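Local coordinates for tRNA dimethylallyltransferase (Staphylococcus epidermidis ATCC 12228, PDB 3D3Q), which probably transfers a dimethylallyl group to the adenine at position 37 of tRNAs that read codons beginning with uridine, at residues 139-150 and 162-173. Residues are numbered along the deposited sequence; the frame is centred on the assembly and turned at random.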
loop_
_atom_site.group_PDB
_atom_site.type_symbol
_atom_site.label_atom_id
_atom_site.label_comp_id
_atom_site.label_asym_id
_atom_site.label_seq_id
_atom_site.Cartn_x
_atom_site.Cartn_y
_atom_site.Cartn_z
ATOM N N GLU A 139 -16.125 22.011 -9.790
ATOM C CA GLU A 139 -17.334 21.408 -9.228
ATOM C C GLU A 139 -18.543 22.142 -9.805
ATOM O O GLU A 139 -19.624 21.571 -9.924
ATOM C CB GLU A 139 -17.336 21.517 -7.700
ATOM C CG GLU A 139 -16.306 20.636 -6.973
ATOM C CD GLU A 139 -16.376 20.772 -5.442
ATOM O OE1 GLU A 139 -16.165 21.901 -4.933
ATOM O OE2 GLU A 139 -16.632 19.753 -4.744
ATOM N N HIS A 140 -18.356 23.404 -10.170
ATOM C CA HIS A 140 -19.437 24.173 -10.747
ATOM C C HIS A 140 -19.902 23.542 -12.061
ATOM O O HIS A 140 -21.083 23.237 -12.234
ATOM C CB HIS A 140 -18.992 25.614 -11.001
ATOM C CG HIS A 140 -19.496 26.173 -12.299
ATOM N ND1 HIS A 140 -20.841 26.300 -12.585
ATOM C CD2 HIS A 140 -18.837 26.574 -13.414
ATOM C CE1 HIS A 140 -20.988 26.754 -13.819
ATOM N NE2 HIS A 140 -19.787 26.928 -14.345
ATOM N N LEU A 141 -18.963 23.355 -12.983
ATOM C CA LEU A 141 -19.248 22.785 -14.294
ATOM C C LEU A 141 -20.204 21.616 -14.261
ATOM O O LEU A 141 -20.075 20.695 -13.442
ATOM C CB LEU A 141 -17.953 22.334 -14.984
ATOM C CG LEU A 141 -17.118 23.291 -15.841
ATOM C CD1 LEU A 141 -16.566 24.448 -15.008
ATOM C CD2 LEU A 141 -15.983 22.489 -16.465
ATOM N N ASN A 142 -21.166 21.645 -15.169
ATOM C CA ASN A 142 -22.137 20.564 -15.246
ATOM C C ASN A 142 -21.436 19.308 -15.739
ATOM O O ASN A 142 -20.237 19.315 -16.004
ATOM C CB ASN A 142 -23.250 20.939 -16.213
ATOM C CG ASN A 142 -22.725 21.247 -17.581
ATOM O OD1 ASN A 142 -22.291 20.352 -18.308
ATOM N ND2 ASN A 142 -22.745 22.528 -17.947
ATOM N N ASN A 143 -22.194 18.230 -15.869
ATOM C CA ASN A 143 -21.627 16.978 -16.330
ATOM C C ASN A 143 -20.997 17.054 -17.717
ATOM O O ASN A 143 -19.908 16.527 -17.935
ATOM C CB ASN A 143 -22.691 15.892 -16.315
ATOM C CG ASN A 143 -22.460 14.879 -15.230
ATOM O OD1 ASN A 143 -23.337 14.065 -14.940
ATOM N ND2 ASN A 143 -21.278 14.914 -14.625
ATOM N N ASN A 144 -21.679 17.709 -18.653
ATOM C CA ASN A 144 -21.168 17.831 -20.017
ATOM C C ASN A 144 -20.085 18.897 -20.180
ATOM O O ASN A 144 -19.123 18.698 -20.922
ATOM C CB ASN A 144 -22.313 18.101 -21.010
ATOM C CG ASN A 144 -22.866 16.818 -21.651
ATOM O OD1 ASN A 144 -22.180 16.143 -22.430
ATOM N ND2 ASN A 144 -24.113 16.486 -21.326
ATOM N N LYS A 145 -20.219 20.022 -19.491
ATOM C CA LYS A 145 -19.217 21.069 -19.625
ATOM C C LYS A 145 -17.869 20.551 -19.132
ATOM O O LYS A 145 -16.833 20.853 -19.719
ATOM C CB LYS A 145 -19.633 22.318 -18.846
ATOM C CG LYS A 145 -18.976 23.609 -19.336
ATOM C CD LYS A 145 -19.391 24.815 -18.466
ATOM C CE LYS A 145 -18.753 26.132 -18.927
ATOM N NZ LYS A 145 -18.994 27.211 -17.929
ATOM N N LEU A 146 -17.893 19.756 -18.067
ATOM C CA LEU A 146 -16.675 19.181 -17.501
ATOM C C LEU A 146 -16.089 18.124 -18.435
ATOM O O LEU A 146 -14.879 17.887 -18.443
ATOM C CB LEU A 146 -16.963 18.539 -16.147
ATOM C CG LEU A 146 -15.781 17.809 -15.502
ATOM C CD1 LEU A 146 -14.777 18.826 -15.008
ATOM C CD2 LEU A 146 -16.263 16.936 -14.346
ATOM N N HIS A 147 -16.967 17.483 -19.206
ATOM C CA HIS A 147 -16.570 16.451 -20.164
ATOM C C HIS A 147 -15.868 17.109 -21.340
ATOM O O HIS A 147 -14.869 16.590 -21.834
ATOM C CB HIS A 147 -17.799 15.689 -20.661
ATOM C CG HIS A 147 -17.472 14.482 -21.487
ATOM N ND1 HIS A 147 -16.774 13.404 -20.988
ATOM C CD2 HIS A 147 -17.788 14.163 -22.765
ATOM C CE1 HIS A 147 -16.678 12.470 -21.917
ATOM N NE2 HIS A 147 -17.285 12.907 -23.005
ATOM N N GLU A 148 -16.413 18.247 -21.786
ATOM C CA GLU A 148 -15.846 19.008 -22.905
ATOM C C GLU A 148 -14.416 19.339 -22.499
ATOM O O GLU A 148 -13.475 19.145 -23.265
ATOM C CB GLU A 148 -16.584 20.347 -23.148
ATOM C CG GLU A 148 -18.131 20.336 -23.313
ATOM C CD GLU A 148 -18.660 19.532 -24.504
ATOM O OE1 GLU A 148 -19.899 19.565 -24.747
ATOM O OE2 GLU A 148 -17.851 18.861 -25.190
ATOM N N TYR A 149 -14.282 19.848 -21.277
ATOM C CA TYR A 149 -12.998 20.223 -20.713
ATOM C C TYR A 149 -12.025 19.066 -20.777
ATOM O O TYR A 149 -10.871 19.237 -21.144
ATOM C CB TYR A 149 -13.169 20.662 -19.258
ATOM C CG TYR A 149 -11.870 21.004 -18.589
ATOM C CD1 TYR A 149 -11.056 22.010 -19.096
ATOM C CD2 TYR A 149 -11.441 20.314 -17.455
ATOM C CE1 TYR A 149 -9.841 22.326 -18.496
ATOM C CE2 TYR A 149 -10.220 20.625 -16.840
ATOM C CZ TYR A 149 -9.428 21.634 -17.370
ATOM O OH TYR A 149 -8.226 21.975 -16.785
ATOM N N LEU A 150 -12.489 17.879 -20.417
ATOM C CA LEU A 150 -11.622 16.711 -20.443
ATOM C C LEU A 150 -11.219 16.425 -21.890
ATOM O O LEU A 150 -10.037 16.214 -22.175
ATOM C CB LEU A 150 -12.347 15.511 -19.827
ATOM C CG LEU A 150 -11.609 14.277 -19.288
ATOM C CD1 LEU A 150 -12.167 13.037 -19.979
ATOM C CD2 LEU A 150 -10.097 14.385 -19.488
ATOM N N HIS A 162 -18.346 8.010 -20.390
ATOM C CA HIS A 162 -19.584 8.747 -20.634
ATOM C C HIS A 162 -19.635 9.984 -19.718
ATOM O O HIS A 162 -19.261 9.918 -18.550
ATOM C CB HIS A 162 -20.773 7.821 -20.393
ATOM C CG HIS A 162 -22.100 8.435 -20.713
ATOM N ND1 HIS A 162 -22.680 9.402 -19.921
ATOM C CD2 HIS A 162 -22.963 8.217 -21.736
ATOM C CE1 HIS A 162 -23.844 9.753 -20.439
ATOM N NE2 HIS A 162 -24.040 9.049 -21.540
ATOM N N PRO A 163 -20.092 11.139 -20.241
ATOM C CA PRO A 163 -20.155 12.372 -19.433
ATOM C C PRO A 163 -20.930 12.356 -18.114
ATOM O O PRO A 163 -20.826 13.285 -17.294
ATOM C CB PRO A 163 -20.665 13.435 -20.429
ATOM C CG PRO A 163 -21.308 12.662 -21.524
ATOM C CD PRO A 163 -20.512 11.384 -21.632
ATOM N N ASN A 164 -21.679 11.285 -17.888
ATOM C CA ASN A 164 -22.456 11.163 -16.663
ATOM C C ASN A 164 -21.692 10.392 -15.596
ATOM O O ASN A 164 -22.174 10.219 -14.474
ATOM C CB ASN A 164 -23.813 10.501 -16.953
ATOM C CG ASN A 164 -24.847 11.497 -17.483
ATOM O OD1 ASN A 164 -25.974 11.131 -17.823
ATOM N ND2 ASN A 164 -24.462 12.771 -17.539
ATOM N N ASN A 165 -20.493 9.939 -15.932
ATOM C CA ASN A 165 -19.676 9.223 -14.957
ATOM C C ASN A 165 -18.645 10.207 -14.414
ATOM O O ASN A 165 -17.439 9.993 -14.540
ATOM C CB ASN A 165 -18.956 8.057 -15.621
ATOM C CG ASN A 165 -18.262 7.174 -14.618
ATOM O OD1 ASN A 165 -17.985 7.599 -13.494
ATOM N ND2 ASN A 165 -17.976 5.944 -15.006
ATOM N N ARG A 166 -19.134 11.277 -13.799
ATOM C CA ARG A 166 -18.267 12.318 -13.289
ATOM C C ARG A 166 -17.030 11.791 -12.599
ATOM O O ARG A 166 -15.941 12.335 -12.777
ATOM C CB ARG A 166 -19.023 13.239 -12.345
ATOM C CG ARG A 166 -18.378 14.598 -12.220
ATOM C CD ARG A 166 -18.918 15.357 -11.031
ATOM N NE ARG A 166 -18.527 16.770 -11.001
ATOM C CZ ARG A 166 -18.882 17.664 -11.920
ATOM N NH1 ARG A 166 -18.483 18.919 -11.800
ATOM N NH2 ARG A 166 -19.623 17.302 -12.966
ATOM N N LYS A 167 -17.183 10.732 -11.819
ATOM C CA LYS A 167 -16.026 10.173 -11.122
ATOM C C LYS A 167 -14.849 9.903 -12.055
ATOM O O LYS A 167 -13.792 10.532 -11.940
ATOM C CB LYS A 167 -16.390 8.873 -10.420
ATOM C CG LYS A 167 -16.233 8.956 -8.938
ATOM C CD LYS A 167 -14.797 8.925 -8.498
ATOM C CE LYS A 167 -14.756 8.579 -7.005
ATOM N NZ LYS A 167 -13.384 8.562 -6.431
ATOM N N ARG A 168 -15.024 8.958 -12.972
ATOM C CA ARG A 168 -13.940 8.638 -13.873
ATOM C C ARG A 168 -13.421 9.845 -14.659
ATOM O O ARG A 168 -12.230 9.916 -14.958
ATOM C CB ARG A 168 -14.338 7.513 -14.819
ATOM C CG ARG A 168 -14.029 6.135 -14.256
ATOM C CD ARG A 168 -13.980 5.087 -15.369
ATOM N NE ARG A 168 -13.047 5.460 -16.444
ATOM C CZ ARG A 168 -12.767 4.679 -17.489
ATOM N NH1 ARG A 168 -13.349 3.485 -17.600
ATOM N NH2 ARG A 168 -11.904 5.083 -18.410
ATOM N N VAL A 169 -14.300 10.797 -14.972
ATOM C CA VAL A 169 -13.887 11.974 -15.710
ATOM C C VAL A 169 -12.971 12.837 -14.860
ATOM O O VAL A 169 -11.957 13.349 -15.353
ATOM C CB VAL A 169 -15.097 12.819 -16.186
ATOM C CG1 VAL A 169 -14.629 14.075 -16.914
ATOM C CG2 VAL A 169 -15.969 11.995 -17.123
ATOM N N LEU A 170 -13.303 13.014 -13.588
ATOM C CA LEU A 170 -12.436 13.821 -12.726
ATOM C C LEU A 170 -11.081 13.141 -12.557
ATOM O O LEU A 170 -10.045 13.787 -12.637
ATOM C CB LEU A 170 -13.070 14.039 -11.342
ATOM C CG LEU A 170 -14.186 15.080 -11.264
ATOM C CD1 LEU A 170 -14.846 15.010 -9.882
ATOM C CD2 LEU A 170 -13.625 16.466 -11.553
ATOM N N ARG A 171 -11.104 11.836 -12.324
ATOM C CA ARG A 171 -9.880 11.090 -12.160
ATOM C C ARG A 171 -8.937 11.360 -13.331
ATOM O O ARG A 171 -7.730 11.494 -13.149
ATOM C CB ARG A 171 -10.193 9.609 -12.082
ATOM C CG ARG A 171 -9.735 8.986 -10.797
ATOM C CD ARG A 171 -8.608 8.008 -11.054
ATOM N NE ARG A 171 -7.360 8.621 -11.543
ATOM C CZ ARG A 171 -6.604 9.468 -10.849
ATOM N NH1 ARG A 171 -5.491 9.943 -11.384
ATOM N NH2 ARG A 171 -6.968 9.848 -9.626
ATOM N N ALA A 172 -9.494 11.444 -14.533
ATOM C CA ALA A 172 -8.698 11.717 -15.709
ATOM C C ALA A 172 -8.224 13.170 -15.661
ATOM O O ALA A 172 -7.034 13.452 -15.805
ATOM C CB ALA A 172 -9.514 11.465 -16.968
ATOM N N ILE A 173 -9.150 14.100 -15.453
ATOM C CA ILE A 173 -8.797 15.512 -15.363
ATOM C C ILE A 173 -7.822 15.744 -14.208
ATOM O O ILE A 173 -6.896 16.543 -14.311
ATOM C CB ILE A 173 -10.055 16.357 -15.155
ATOM C CG1 ILE A 173 -10.934 16.232 -16.394
ATOM C CG2 ILE A 173 -9.686 17.805 -14.890
ATOM C CD1 ILE A 173 -12.319 16.739 -16.189
#
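Arg-166 reaches across to the loop that leads into helix 143-153. Its CG lies anti to the backbone N (chi1 -157°), and the chain runs extended to NE, which carries the guanidinium past the first turn of that helix. There NH1 donates a hydrogen bond to Leu-141 O at 2.9 Å. The acceptor sits 17° out of the guanidinium plane, and NH1 lies in the carbonyl plane of Leu-141. Leu-146 covers one face of the same group, with CD2 3.6 Å from CZ and over the centre of the plane. The guanidinium is thus held by a polar contact at its rim and an apolar one on its face.

Pro-163 lies on the other side of Asn-143. Its CB lies over one face of the His-147 ring, offset toward the rim, in a CH-pi contact 3.8 Å from the ring centroid. CG of His-147 is anti to its backbone N, and this brings the ring to the proline side. Val-169 CG2 comes to the edge of the imidazole. Asn-143 packs between Pro-163 and Arg-166.

Leu-146 is a knob in a hole formed by Arg-166, Val-169, Leu-170 and Ile-173. Leu-150 continues the apolar seam one turn on, its CG 3.6 Å from Ile-173 CG1 and its CD2 against Ala-172 CB. Tyr-149 takes Ile-173 CG2 at its ring edge. Ala-158 of helix 155-160 also touches His-147 and Leu-150.

Asn-165 is the N-cap of its own helix, through OD1 to Arg-168 N. The helix segments run in roughly the same direction, 33° apart and 10.0 Å between axes. Residues 167-171 probably contact substrate tRNA, by analogy with relatives. The contact is a near-parallel helix pair with one knob-into-hole contact at Leu-146, in the helical part of this P-loop-type transferase, away from the central parallel sheet.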